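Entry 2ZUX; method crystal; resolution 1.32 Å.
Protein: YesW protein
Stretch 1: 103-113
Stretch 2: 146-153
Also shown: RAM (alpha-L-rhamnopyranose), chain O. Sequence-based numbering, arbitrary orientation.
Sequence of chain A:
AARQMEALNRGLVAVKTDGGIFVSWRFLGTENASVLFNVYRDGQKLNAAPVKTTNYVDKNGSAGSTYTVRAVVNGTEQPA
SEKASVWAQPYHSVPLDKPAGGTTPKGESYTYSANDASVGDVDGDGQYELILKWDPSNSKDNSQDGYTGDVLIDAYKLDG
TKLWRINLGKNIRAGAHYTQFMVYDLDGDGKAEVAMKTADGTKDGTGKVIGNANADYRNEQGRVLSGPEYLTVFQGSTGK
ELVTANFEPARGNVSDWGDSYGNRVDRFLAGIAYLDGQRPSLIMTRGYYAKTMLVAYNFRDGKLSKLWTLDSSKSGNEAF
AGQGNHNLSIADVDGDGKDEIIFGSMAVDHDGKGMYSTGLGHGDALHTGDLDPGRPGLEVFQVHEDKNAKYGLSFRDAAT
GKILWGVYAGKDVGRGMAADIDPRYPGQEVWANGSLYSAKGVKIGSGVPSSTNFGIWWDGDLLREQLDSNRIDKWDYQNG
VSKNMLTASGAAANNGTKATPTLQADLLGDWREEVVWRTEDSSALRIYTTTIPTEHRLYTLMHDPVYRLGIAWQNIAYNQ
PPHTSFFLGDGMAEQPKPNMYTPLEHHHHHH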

# COMPACT_ATOMS: atom_id res chain seq x y z
N THR A 103 -1.88 -24.35 18.78
CA THR A 103 -1.95 -24.12 20.21
C THR A 103 -0.62 -23.51 20.65
O THR A 103 0.44 -23.93 20.19
N THR A 104 -0.69 -22.52 21.54
CA THR A 104 0.51 -21.89 22.08
C THR A 104 1.08 -22.74 23.21
O THR A 104 0.41 -23.68 23.66
N PRO A 105 2.30 -22.42 23.69
CA PRO A 105 2.84 -23.13 24.86
C PRO A 105 1.97 -23.04 26.12
O PRO A 105 2.15 -23.84 27.04
N LYS A 106 1.04 -22.09 26.15
CA LYS A 106 0.15 -21.92 27.30
C LYS A 106 -1.18 -22.66 27.13
O LYS A 106 -2.06 -22.58 28.00
N GLY A 107 -1.33 -23.37 26.02
CA GLY A 107 -2.53 -24.17 25.78
C GLY A 107 -3.65 -23.40 25.09
O GLY A 107 -4.77 -23.89 24.98
N GLU A 108 -3.34 -22.19 24.62
CA GLU A 108 -4.33 -21.37 23.94
C GLU A 108 -4.45 -21.76 22.47
O GLU A 108 -3.46 -21.78 21.74
N SER A 109 -5.67 -22.07 22.04
CA SER A 109 -5.95 -22.35 20.64
C SER A 109 -6.04 -21.06 19.83
O SER A 109 -6.44 -20.01 20.34
N TYR A 110 -5.67 -21.15 18.56
CA TYR A 110 -5.83 -20.03 17.64
C TYR A 110 -6.10 -20.55 16.24
O TYR A 110 -5.71 -21.67 15.88
N THR A 111 -6.74 -19.70 15.44
CA THR A 111 -7.01 -20.00 14.04
C THR A 111 -6.48 -18.86 13.19
O THR A 111 -6.06 -17.82 13.72
N TYR A 112 -6.50 -19.04 11.88
CA TYR A 112 -5.96 -18.04 10.96
C TYR A 112 -7.02 -17.34 10.14
O TYR A 112 -8.02 -17.94 9.74
N SER A 113 -6.78 -16.06 9.86
CA SER A 113 -7.58 -15.32 8.90
C SER A 113 -6.65 -14.59 7.94
O SER A 113 -5.51 -14.20 8.30
N GLY A 146 1.44 -11.84 25.92
CA GLY A 146 0.85 -13.12 25.54
C GLY A 146 1.52 -13.71 24.31
O GLY A 146 2.02 -12.98 23.45
N TYR A 147 1.50 -15.03 24.23
CA TYR A 147 2.07 -15.76 23.10
C TYR A 147 1.22 -15.63 21.85
O TYR A 147 -0.00 -15.51 21.94
N THR A 148 1.86 -15.67 20.69
CA THR A 148 1.13 -15.59 19.42
C THR A 148 1.44 -16.79 18.53
O THR A 148 2.52 -17.38 18.63
N GLY A 149 0.50 -17.15 17.66
CA GLY A 149 0.77 -18.14 16.63
C GLY A 149 1.74 -17.63 15.58
O GLY A 149 1.99 -16.41 15.49
N ASP A 150 2.28 -18.54 14.78
CA ASP A 150 3.20 -18.21 13.70
C ASP A 150 2.57 -17.26 12.69
O ASP A 150 1.38 -17.38 12.38
N VAL A 151 3.38 -16.36 12.16
CA VAL A 151 2.98 -15.51 11.04
C VAL A 151 3.37 -16.24 9.76
O VAL A 151 4.50 -16.69 9.61
N LEU A 152 2.40 -16.38 8.85
CA LEU A 152 2.63 -17.06 7.58
C LEU A 152 2.43 -16.06 6.45
O LEU A 152 1.53 -15.23 6.51
N ILE A 153 3.29 -16.16 5.44
CA ILE A 153 3.22 -15.31 4.25
C ILE A 153 3.15 -16.23 3.05
O ILE A 153 4.02 -17.09 2.88

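The most unusual feature of this contact is a glycine pressed against an aromatic face: Gly 149 CA lies 3.8 Å from the centroid of the Tyr 110 ring, 22° off the ring normal, in a CH-pi contact whose closest pair is Tyr 110 CZ and Gly 149 CA at 3.5 Å. A CB on Gly 149 would point toward the first stretch and come within 2.4 Å of Tyr 110 CE1, a clash, so the ring occupies the space a side chain would need. Tyr 110 points toward the second stretch with chi1 p (56°) and chi2 89°.

Tyr 112 also points inward, but with chi1 m (-76°), and it combines polar and apolar contacts. Its hydroxyl donates the direct hydrogen bond between the stretches, Tyr 112 OH to Asp 150 O at 2.6 Å, with the acceptor at the ring edge, near its plane. One face of the same ring carries Leu 152 (m, t), whose CD1 sits 4.1 Å from the ring centroid and 19° off the normal, a second CH-pi contact.

At the other end, Tyr 147 (chi1 m, chi2 -94°) points toward the first stretch and is the residue most covered by it. The ring meets the turn that runs from Thr 104 to Gly 107: Pro 105 CB lies over one face, Pro 105 CD approaches Tyr 147 CD1 to 3.9 Å, and the aliphatic part of Lys 106 (m, m, t, t) brings CG to 3.8 Å from Tyr 147 CD2. Thr 104 CB packs 3.9 Å from Tyr 147 CB. With chi1 p, Thr 104 turns its OG1 back to its own stretch, accepting hydrogen bonds from Lys 106 N in the turn (3.1 Å) and, weakly, from Glu 108 N just past it (3.3 Å); Thr 104 O receives Gly 107 N at 2.9 Å. The turn is thus braced by its own stretch while its side chains cover the tyrosine.

The CA-to-CB bond of Glu 108 points toward the second stretch, and its side chain is extended (t, t); a water bridges the two stretches, donating to Glu 108 OE1 and to Tyr 147 O, each 2.7 Å from the water oxygen.

The bound rhamnose touches both stretches. Its O1 donates to Asp 150 OD1 at 2.7 Å; Asp 150 has chi1 m, and its CA-to-CB bond points sideways. RAM C6 lies 3.5 Å from Tyr 110 OH, and RAM O4 lies 3.6 Å from Pro 105 CG. Thr 148 and Val 151 point away from the first stretch.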

# COMPACT_ATOMS: atom_id res chain seq x y z
CB THR A 103 -2.24 -25.43 20.97
OG1 THR A 103 -3.44 -26.02 20.46
CG2 THR A 103 -2.41 -25.17 22.44
CB THR A 104 0.21 -20.49 22.65
OG1 THR A 104 -0.53 -20.62 23.86
CG2 THR A 104 -0.55 -19.62 21.64
CB PRO A 105 4.19 -22.45 25.09
CG PRO A 105 4.58 -21.93 23.74
CD PRO A 105 3.28 -21.44 23.17
CB LYS A 106 -0.09 -20.43 27.58
CG LYS A 106 1.10 -19.72 28.21
CD LYS A 106 1.40 -20.27 29.60
CE LYS A 106 2.75 -19.82 30.10
NZ LYS A 106 3.33 -20.78 31.08
CB GLU A 108 -3.97 -19.88 24.06
CG GLU A 108 -4.97 -18.96 23.39
CD GLU A 108 -4.47 -17.53 23.27
OE1 GLU A 108 -3.28 -17.33 22.98
OE2 GLU A 108 -5.29 -16.61 23.46
CB SER A 109 -7.24 -23.15 20.49
OG SER A 109 -8.36 -22.38 20.89
CB TYR A 110 -4.60 -19.11 17.62
CG TYR A 110 -3.32 -19.84 17.29
CD1 TYR A 110 -2.89 -19.98 15.97
CD2 TYR A 110 -2.54 -20.39 18.31
CE1 TYR A 110 -1.72 -20.67 15.68
CE2 TYR A 110 -1.38 -21.07 18.03
CZ TYR A 110 -0.97 -21.21 16.72
OH TYR A 110 0.20 -21.89 16.49
CB THR A 111 -8.52 -20.17 13.78
OG1 THR A 111 -9.22 -19.01 14.23
CG2 THR A 111 -9.07 -21.41 14.50
CB TYR A 112 -4.95 -18.69 10.03
CG TYR A 112 -3.64 -18.94 10.71
CD1 TYR A 112 -3.32 -20.20 11.22
CD2 TYR A 112 -2.71 -17.91 10.86
CE1 TYR A 112 -2.09 -20.42 11.86
CE2 TYR A 112 -1.50 -18.12 11.50
CZ TYR A 112 -1.19 -19.38 11.99
OH TYR A 112 0.00 -19.60 12.62
CB SER A 113 -8.52 -14.33 9.60
OG SER A 113 -7.79 -13.38 10.36
CB TYR A 147 2.22 -17.24 23.46
CG TYR A 147 3.31 -17.54 24.46
CD1 TYR A 147 4.59 -17.91 24.04
CD2 TYR A 147 3.07 -17.48 25.83
CE1 TYR A 147 5.60 -18.21 24.96
CE2 TYR A 147 4.07 -17.76 26.75
CZ TYR A 147 5.33 -18.13 26.32
OH TYR A 147 6.32 -18.42 27.24
CB THR A 148 1.48 -14.30 18.63
OG1 THR A 148 2.88 -14.26 18.31
CG2 THR A 148 1.11 -13.06 19.42
CB ASP A 150 3.63 -19.47 12.94
CG ASP A 150 4.59 -20.36 13.72
OD1 ASP A 150 5.25 -19.88 14.66
OD2 ASP A 150 4.69 -21.55 13.33
CB VAL A 151 3.67 -14.14 11.11
CG1 VAL A 151 3.25 -13.24 9.94
CG2 VAL A 151 3.38 -13.47 12.44
CB LEU A 152 1.64 -18.22 7.42
CG LEU A 152 1.54 -19.14 8.64
CD1 LEU A 152 0.38 -20.08 8.52
CD2 LEU A 152 2.82 -19.93 8.84
CB ILE A 153 4.49 -14.42 4.08
CG1 ILE A 153 4.87 -13.66 5.36
CG2 ILE A 153 4.34 -13.52 2.84
CD1 ILE A 153 3.87 -12.62 5.79
C1 RAM O . 5.38 -22.81 16.18
C2 RAM O . 5.95 -24.03 16.90
C3 RAM O . 6.06 -23.76 18.40
C4 RAM O . 4.75 -23.22 18.97
C5 RAM O . 4.28 -22.00 18.17
C6 RAM O . 2.93 -21.47 18.65
O1 RAM O . 6.35 -21.77 16.17
O2 RAM O . 5.09 -25.13 16.66
O3 RAM O . 6.41 -24.95 19.07
O4 RAM O . 4.91 -22.92 20.34
O5 RAM O . 4.18 -22.35 16.80
O HOH W 1 -2.20 -14.92 23.43